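Local coordinates for protein putative branched-chain amino acid ABC transporter (Rhodospirillum rubrum ATCC 11170, PDB 3HUT) that probably binds a branched-chain or related amino acid outside the cytoplasmic membrane and delivers it to an ABC transporter, at residues Thr249-Gly254 / Ala273-Phe278; Ala241-Arg246 / Leu338-Gly343. One frame throughout, in Å; residues are numbered along the deposited sequence.

Interaction 1: residues Thr249-Gly254 / Ala273-Phe278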
ATOM      1  N   THR A 249       5.622   3.464   6.919  1.00 11.78           N
ATOM      2  CA  THR A 249       5.303   2.774   5.681  1.00 13.23           C
ATOM      3  C   THR A 249       4.937   1.324   5.977  1.00 12.09           C
ATOM      4  O   THR A 249       5.275   0.795   7.033  1.00 12.84           O
ATOM      5  CB  THR A 249       6.489   2.816   4.691  1.00 15.53           C
ATOM      6  OG1 THR A 249       6.053   2.340   3.412  1.00 21.88           O
ATOM      7  CG2 THR A 249       7.634   1.940   5.184  1.00 14.75           C
ATOM      8  N   ALA A 250       4.234   0.691   5.043  1.00 11.12           N
ATOM      9  CA  ALA A 250       3.809  -0.694   5.206  1.00 10.47           C
ATOM     10  C   ALA A 250       4.980  -1.653   5.003  1.00  8.61           C
ATOM     11  O   ALA A 250       5.366  -2.373   5.917  1.00  6.88           O
ATOM     12  CB  ALA A 250       2.688  -1.008   4.220  1.00 10.77           C
ATOM     13  N   PHE A 251       5.546  -1.645   3.803  1.00 10.03           N
ATOM     14  CA  PHE A 251       6.678  -2.506   3.468  1.00  9.07           C
ATOM     15  C   PHE A 251       8.014  -1.812   3.751  1.00  9.16           C
ATOM     16  O   PHE A 251       8.269  -0.721   3.252  1.00  9.64           O
ATOM     17  CB  PHE A 251       6.611  -2.897   1.988  1.00  8.80           C
ATOM     18  CG  PHE A 251       7.777  -3.727   1.518  1.00  9.58           C
ATOM     19  CD1 PHE A 251       8.097  -4.922   2.150  1.00  9.85           C
ATOM     20  CD2 PHE A 251       8.540  -3.323   0.425  1.00 10.58           C
ATOM     21  CE1 PHE A 251       9.160  -5.707   1.701  1.00 11.01           C
ATOM     22  CE2 PHE A 251       9.602  -4.099  -0.032  1.00 10.33           C
ATOM     23  CZ  PHE A 251       9.912  -5.295   0.608  1.00 12.09           C
ATOM     24  N   VAL A 252       8.861  -2.449   4.550  1.00  7.59           N
ATOM     25  CA  VAL A 252      10.170  -1.883   4.869  1.00  8.27           C
ATOM     26  C   VAL A 252      11.247  -2.798   4.300  1.00  9.69           C
ATOM     27  O   VAL A 252      11.433  -3.923   4.764  1.00 10.75           O
ATOM     28  CB  VAL A 252      10.370  -1.752   6.386  1.00  7.91           C
ATOM     29  CG1 VAL A 252      11.704  -1.072   6.677  1.00  7.85           C
ATOM     30  CG2 VAL A 252       9.223  -0.958   6.994  1.00  5.10           C
ATOM     31  N   LEU A 253      11.958  -2.313   3.292  1.00 10.25           N
ATOM     32  CA  LEU A 253      12.994  -3.110   2.651  1.00 11.77           C
ATOM     33  C   LEU A 253      14.110  -3.495   3.617  1.00 13.13           C
ATOM     34  O   LEU A 253      14.493  -4.664   3.696  1.00 13.88           O
ATOM     35  CB  LEU A 253      13.584  -2.344   1.469  1.00 14.27           C
ATOM     36  CG  LEU A 253      14.363  -3.187   0.458  1.00 17.34           C
ATOM     37  CD1 LEU A 253      13.396  -4.132  -0.258  1.00 17.64           C
ATOM     38  CD2 LEU A 253      15.056  -2.282  -0.546  1.00 18.54           C
ATOM     39  N   GLY A 254      14.633  -2.510   4.341  1.00 12.47           N
ATOM     40  CA  GLY A 254      15.710  -2.768   5.282  1.00 13.60           C
ATOM     41  C   GLY A 254      15.202  -3.129   6.663  1.00 15.36           C
ATOM     42  O   GLY A 254      15.765  -2.706   7.673  1.00 15.23           O
ATOM     43  N   ALA A 273      16.862  -9.031  -7.944  1.00 17.62           N
ATOM     44  CA  ALA A 273      16.502  -7.620  -7.855  1.00 17.77           C
ATOM     45  C   ALA A 273      15.781  -7.349  -6.541  1.00 18.18           C
ATOM     46  O   ALA A 273      15.194  -8.256  -5.956  1.00 17.72           O
ATOM     47  CB  ALA A 273      15.615  -7.226  -9.035  1.00 16.64           C
ATOM     48  N   ILE A 274      15.833  -6.102  -6.079  1.00 18.00           N
ATOM     49  CA  ILE A 274      15.171  -5.731  -4.834  1.00 19.19           C
ATOM     50  C   ILE A 274      13.667  -5.687  -5.062  1.00 15.81           C
ATOM     51  O   ILE A 274      13.204  -5.123  -6.051  1.00 14.67           O
ATOM     52  CB  ILE A 274      15.652  -4.344  -4.318  1.00 21.45           C
ATOM     53  CG1 ILE A 274      15.486  -3.269  -5.403  1.00 26.10           C
ATOM     54  CG2 ILE A 274      17.108  -4.424  -3.905  1.00 25.43           C
ATOM     55  CD1 ILE A 274      14.109  -2.611  -5.456  1.00 27.54           C
ATOM     56  N   PRO A 275      12.882  -6.301  -4.160  1.00 14.00           N
ATOM     57  CA  PRO A 275      11.431  -6.269  -4.356  1.00 12.29           C
ATOM     58  C   PRO A 275      10.908  -4.865  -4.120  1.00 11.39           C
ATOM     59  O   PRO A 275      11.408  -4.152  -3.249  1.00 10.36           O
ATOM     60  CB  PRO A 275      10.916  -7.254  -3.308  1.00 12.76           C
ATOM     61  CG  PRO A 275      11.909  -7.095  -2.188  1.00 13.84           C
ATOM     62  CD  PRO A 275      13.239  -7.037  -2.932  1.00 13.26           C
ATOM     63  N   THR A 276       9.908  -4.470  -4.895  1.00  9.72           N
ATOM     64  CA  THR A 276       9.307  -3.153  -4.751  1.00 10.07           C
ATOM     65  C   THR A 276       8.094  -3.282  -3.837  1.00 10.98           C
ATOM     66  O   THR A 276       7.725  -4.388  -3.433  1.00  9.77           O
ATOM     67  CB  THR A 276       8.822  -2.610  -6.102  1.00 10.72           C
ATOM     68  OG1 THR A 276       7.805  -3.478  -6.615  1.00  9.76           O
ATOM     69  CG2 THR A 276       9.978  -2.541  -7.106  1.00 11.20           C
ATOM     70  N   LEU A 277       7.465  -2.153  -3.522  1.00 10.74           N
ATOM     71  CA  LEU A 277       6.285  -2.169  -2.669  1.00 11.02           C
ATOM     72  C   LEU A 277       5.149  -2.909  -3.378  1.00 10.42           C
ATOM     73  O   LEU A 277       4.327  -3.558  -2.738  1.00  9.66           O
ATOM     74  CB  LEU A 277       5.867  -0.737  -2.315  1.00 11.88           C
ATOM     75  CG  LEU A 277       5.142   0.146  -3.332  1.00 15.45           C
ATOM     76  CD1 LEU A 277       3.639  -0.125  -3.280  1.00 14.86           C
ATOM     77  CD2 LEU A 277       5.403   1.608  -2.994  1.00 19.19           C
ATOM     78  N   PHE A 278       5.113  -2.822  -4.703  1.00 10.66           N
ATOM     79  CA  PHE A 278       4.077  -3.506  -5.469  1.00  9.32           C
ATOM     80  C   PHE A 278       4.299  -5.014  -5.394  1.00  9.06           C
ATOM     81  O   PHE A 278       3.353  -5.792  -5.239  1.00  8.00           O
ATOM     82  CB  PHE A 278       4.102  -3.005  -6.915  1.00 11.85           C
ATOM     83  CG  PHE A 278       3.805  -1.541  -7.035  1.00 13.16           C
ATOM     84  CD1 PHE A 278       2.497  -1.077  -6.942  1.00 14.36           C
ATOM     85  CD2 PHE A 278       4.835  -0.616  -7.163  1.00 15.84           C
ATOM     86  CE1 PHE A 278       2.219   0.289  -6.971  1.00 16.04           C
ATOM     87  CE2 PHE A 278       4.569   0.753  -7.192  1.00 15.67           C
ATOM     88  CZ  PHE A 278       3.258   1.206  -7.095  1.00 17.13           C
TER
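Phe-251 and Leu-253 reach across to Pro-275, and the proline ring is the piece they share. The phenyl group comes at about a right angle to the pyrrolidine, its CZ lying 3.9 Å from Pro-275 CG. On the same CG, Leu-253 CD1 closes to 3.8 Å, so the aromatic tip and the methyl group, themselves neighbours, meet the same methylene from one side. The carbonyl of the proline is met too: Pro-275 O lies near the plane of the phenyl ring at its edge, 3.7 Å from Phe-251 CE2, where the slightly positive rim hydrogens suit an oxygen. Leu-253 CD1 approaches that oxygen as well, while the second methyl, CD2, makes a looser contact with Ile-274 CB at 4.3 Å.

Further along, Phe-251 CD2 rests 4.0 Å from Leu-277 CA, which brings the ring up to the first turn of helix 277-296. The CB of Phe-251 points toward 273-278, and CG anti to the backbone N (chi1 177°) carries the side chain on in that direction. A flat, wide side chain suits this place, since one ring touches both the proline and the start of the helix. Behind the first shell, Tyr-230 OH hydrogen-bonds Leu-253 N, Phe-263 and Tyr-267 of helix 258-271 pack on Pro-275, and Thr-276, at the N-cap, holds Ala-279 N through OG1. The arrangement is apolar packing between a segment leaving strand 246-249 and a capped helix start, consistent with the interdomain crossover region of a two-lobed periplasmic binding protein.

Interaction 2: residues Ala241-Arg246 / Leu338-Gly343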
ATOM      1  N   ALA A 241      20.200  17.296   4.279  1.00  7.65           N
ATOM      2  CA  ALA A 241      18.934  17.961   4.564  1.00  8.67           C
ATOM      3  C   ALA A 241      17.783  17.046   4.988  1.00  8.26           C
ATOM      4  O   ALA A 241      16.840  17.505   5.633  1.00  8.11           O
ATOM      5  CB  ALA A 241      18.508  18.811   3.365  1.00  8.88           C
ATOM      6  N   VAL A 242      17.846  15.764   4.642  1.00  8.50           N
ATOM      7  CA  VAL A 242      16.760  14.861   5.019  1.00  7.69           C
ATOM      8  C   VAL A 242      17.031  14.049   6.281  1.00  9.34           C
ATOM      9  O   VAL A 242      16.198  13.239   6.699  1.00  8.53           O
ATOM     10  CB  VAL A 242      16.376  13.907   3.848  1.00 10.76           C
ATOM     11  CG1 VAL A 242      15.875  14.734   2.663  1.00  9.70           C
ATOM     12  CG2 VAL A 242      17.561  13.039   3.439  1.00  8.85           C
ATOM     13  N   GLU A 243      18.188  14.266   6.899  1.00  8.56           N
ATOM     14  CA  GLU A 243      18.517  13.554   8.129  1.00  8.77           C
ATOM     15  C   GLU A 243      17.489  13.922   9.197  1.00  9.93           C
ATOM     16  O   GLU A 243      17.157  15.095   9.364  1.00 11.64           O
ATOM     17  CB  GLU A 243      19.913  13.946   8.617  1.00  9.87           C
ATOM     18  CG  GLU A 243      21.049  13.362   7.799  1.00 10.03           C
ATOM     19  CD  GLU A 243      21.237  11.880   8.045  1.00 11.64           C
ATOM     20  OE1 GLU A 243      21.545  11.506   9.198  1.00 12.75           O
ATOM     21  OE2 GLU A 243      21.082  11.089   7.092  1.00  9.79           O
ATOM     22  N   GLY A 244      16.981  12.925   9.910  1.00  8.21           N
ATOM     23  CA  GLY A 244      16.010  13.201  10.949  1.00  7.56           C
ATOM     24  C   GLY A 244      14.555  13.170  10.517  1.00  7.38           C
ATOM     25  O   GLY A 244      13.667  13.190  11.368  1.00  8.34           O
ATOM     26  N   VAL A 245      14.292  13.125   9.214  1.00  6.84           N
ATOM     27  CA  VAL A 245      12.911  13.075   8.742  1.00  7.10           C
ATOM     28  C   VAL A 245      12.279  11.747   9.166  1.00  8.26           C
ATOM     29  O   VAL A 245      12.910  10.689   9.093  1.00  8.15           O
ATOM     30  CB  VAL A 245      12.825  13.220   7.197  1.00  7.05           C
ATOM     31  CG1 VAL A 245      11.383  13.034   6.726  1.00  6.02           C
ATOM     32  CG2 VAL A 245      13.315  14.604   6.778  1.00  5.55           C
ATOM     33  N   ARG A 246      11.037  11.811   9.630  1.00  8.89           N
ATOM     34  CA  ARG A 246      10.328  10.616  10.063  1.00  9.24           C
ATOM     35  C   ARG A 246       9.167  10.300   9.141  1.00  9.23           C
ATOM     36  O   ARG A 246       8.543  11.198   8.583  1.00  7.79           O
ATOM     37  CB  ARG A 246       9.817  10.797  11.490  1.00 11.37           C
ATOM     38  CG  ARG A 246      10.907  10.654  12.534  1.00 15.29           C
ATOM     39  CD  ARG A 246      10.456  11.160  13.884  1.00 21.40           C
ATOM     40  NE  ARG A 246      11.500  10.975  14.885  1.00 27.38           N
ATOM     41  CZ  ARG A 246      11.441  11.445  16.124  1.00 32.54           C
ATOM     42  NH1 ARG A 246      10.384  12.139  16.526  1.00 33.32           N
ATOM     43  NH2 ARG A 246      12.448  11.221  16.962  1.00 34.52           N
ATOM     44  N   LEU A 338       9.820   4.944  10.785  1.00  7.46           N
ATOM     45  CA  LEU A 338      11.223   5.048  10.421  1.00  7.73           C
ATOM     46  C   LEU A 338      11.755   6.467  10.587  1.00  7.32           C
ATOM     47  O   LEU A 338      10.989   7.420  10.700  1.00  5.47           O
ATOM     48  CB  LEU A 338      11.405   4.640   8.956  1.00  7.57           C
ATOM     49  CG  LEU A 338      10.799   3.313   8.492  1.00  8.45           C
ATOM     50  CD1 LEU A 338      10.823   3.251   6.970  1.00  9.31           C
ATOM     51  CD2 LEU A 338      11.580   2.151   9.088  1.00  6.96           C
ATOM     52  N   VAL A 339      13.076   6.589  10.601  1.00  6.43           N
ATOM     53  CA  VAL A 339      13.725   7.888  10.687  1.00  6.53           C
ATOM     54  C   VAL A 339      14.956   7.792   9.803  1.00  6.78           C
ATOM     55  O   VAL A 339      15.587   6.734   9.713  1.00  7.57           O
ATOM     56  CB  VAL A 339      14.159   8.253  12.137  1.00  7.83           C
ATOM     57  CG1 VAL A 339      15.249   7.317  12.623  1.00  7.94           C
ATOM     58  CG2 VAL A 339      14.650   9.702  12.183  1.00  7.80           C
ATOM     59  N   VAL A 340      15.272   8.883   9.120  1.00  5.57           N
ATOM     60  CA  VAL A 340      16.443   8.917   8.260  1.00  5.99           C
ATOM     61  C   VAL A 340      17.618   9.271   9.152  1.00  6.34           C
ATOM     62  O   VAL A 340      17.633  10.336   9.759  1.00  6.83           O
ATOM     63  CB  VAL A 340      16.320  10.004   7.173  1.00  7.79           C
ATOM     64  CG1 VAL A 340      17.605  10.052   6.343  1.00  6.05           C
ATOM     65  CG2 VAL A 340      15.110   9.724   6.287  1.00  6.19           C
ATOM     66  N   ARG A 341      18.588   8.374   9.257  1.00  8.40           N
ATOM     67  CA  ARG A 341      19.754   8.652  10.079  1.00  9.83           C
ATOM     68  C   ARG A 341      20.986   8.071   9.413  1.00 11.47           C
ATOM     69  O   ARG A 341      21.010   6.905   9.025  1.00 10.82           O
ATOM     70  CB  ARG A 341      19.585   8.070  11.487  1.00 11.18           C
ATOM     71  CG  ARG A 341      20.557   8.656  12.502  1.00 13.10           C
ATOM     72  CD  ARG A 341      20.358  10.171  12.644  1.00 17.75           C
ATOM     73  NE  ARG A 341      19.096  10.519  13.295  1.00 17.50           N
ATOM     74  CZ  ARG A 341      18.608  11.757  13.372  1.00 22.18           C
ATOM     75  NH1 ARG A 341      19.271  12.774  12.833  1.00 19.85           N
ATOM     76  NH2 ARG A 341      17.461  11.983  14.004  1.00 18.88           N
ATOM     77  N   GLU A 342      22.008   8.904   9.273  1.00 12.72           N
ATOM     78  CA  GLU A 342      23.252   8.493   8.646  1.00 13.68           C
ATOM     79  C   GLU A 342      23.082   7.887   7.257  1.00 12.03           C
ATOM     80  O   GLU A 342      23.635   6.834   6.962  1.00 10.31           O
ATOM     81  CB  GLU A 342      24.005   7.521   9.556  1.00 17.54           C
ATOM     82  CG  GLU A 342      24.497   8.168  10.837  1.00 22.55           C
ATOM     83  CD  GLU A 342      25.242   7.201  11.735  1.00 27.90           C
ATOM     84  OE1 GLU A 342      26.185   6.542  11.244  1.00 31.33           O
ATOM     85  OE2 GLU A 342      24.889   7.105  12.934  1.00 30.54           O
ATOM     86  N   GLY A 343      22.292   8.549   6.418  1.00 10.53           N
ATOM     87  CA  GLY A 343      22.120   8.102   5.046  1.00  9.01           C
ATOM     88  C   GLY A 343      21.229   6.922   4.715  1.00  9.78           C
ATOM     89  O   GLY A 343      21.324   6.382   3.616  1.00  7.96           O
TER
HETATM   90  O   HOH W   1      21.970  13.087  11.373  1.00 22.50           O
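Glu-243 reaches Glu-342 and Gly-343 by folding its side chain: CG stands anti to the carbonyl carbon (chi1 -74°), and a bend at chi2 (-73°) places CD. The carboxylate then grips two successive backbone N-H groups. OE1 takes Glu-342 N at 2.6 Å through its syn lone pair, and OE2 takes Gly-343 N at 2.9 Å in a nearly straight bond. Gly-343 has positive phi, which a glycine accepts easily. A water bridges OE1 to Arg-341 NH1, joining opposite charges that make no direct salt bridge. An alanine in place of Glu-243 would probably leave the amides of Glu-342 and Gly-343 without these acceptors and the turn at the strand end freer to move.

Arg-341, bent at chi2 and chi3, lays one guanidinium face over Gly-244, with NH2 3.6 Å from Gly-244 CA. Gly-244 also supplies the positive phi of the type II turn Val-242 to Val-245; glycine suits it because a CB would press on Glu-243 O. Its N donates to Val-340 O at 2.7 Å, and Val-245 O receives Val-340 N at 3.0 Å. Val-340 sets its branch point, CB, 3.3 Å from Val-242 O, and its CG1 meets Val-242 CG2. Arg-246 and Val-339 lie side by side as an antiparallel non-hydrogen-bonded pair, and Arg-246 NH1 hydrogen-bonds Tyr-224 OH. Leu-211 and Phe-234 close over Val-242 and Val-245. The whole is a type II turn leading into the antiparallel pairing of strands 246-249 and 331-341, within the mixed sheet of one lobe of the periplasmic binding protein fold.

In the fold
The two contacts lie at opposite ends of strand 246-249: interaction 2 forms where the chain enters it and interaction 1 where it leaves, and along the sequence interaction 1 is nested inside the loop closed by interaction 2. Their centres are about 18 Å apart, yet they touch through Leu-338, whose methyls pack on Thr-249 and Val-252. Each mixes buried and exposed residues, but interaction 1 lies nearer the middle of the chain, its centre about 10 Å from that of the chain, against about 22 Å. Its chemistry is apolar, joining a loop to a helix start, whereas the outer interaction 2 relies on backbone hydrogen bonds, a carboxylate that accepts from two backbone N-H groups and a bridging water.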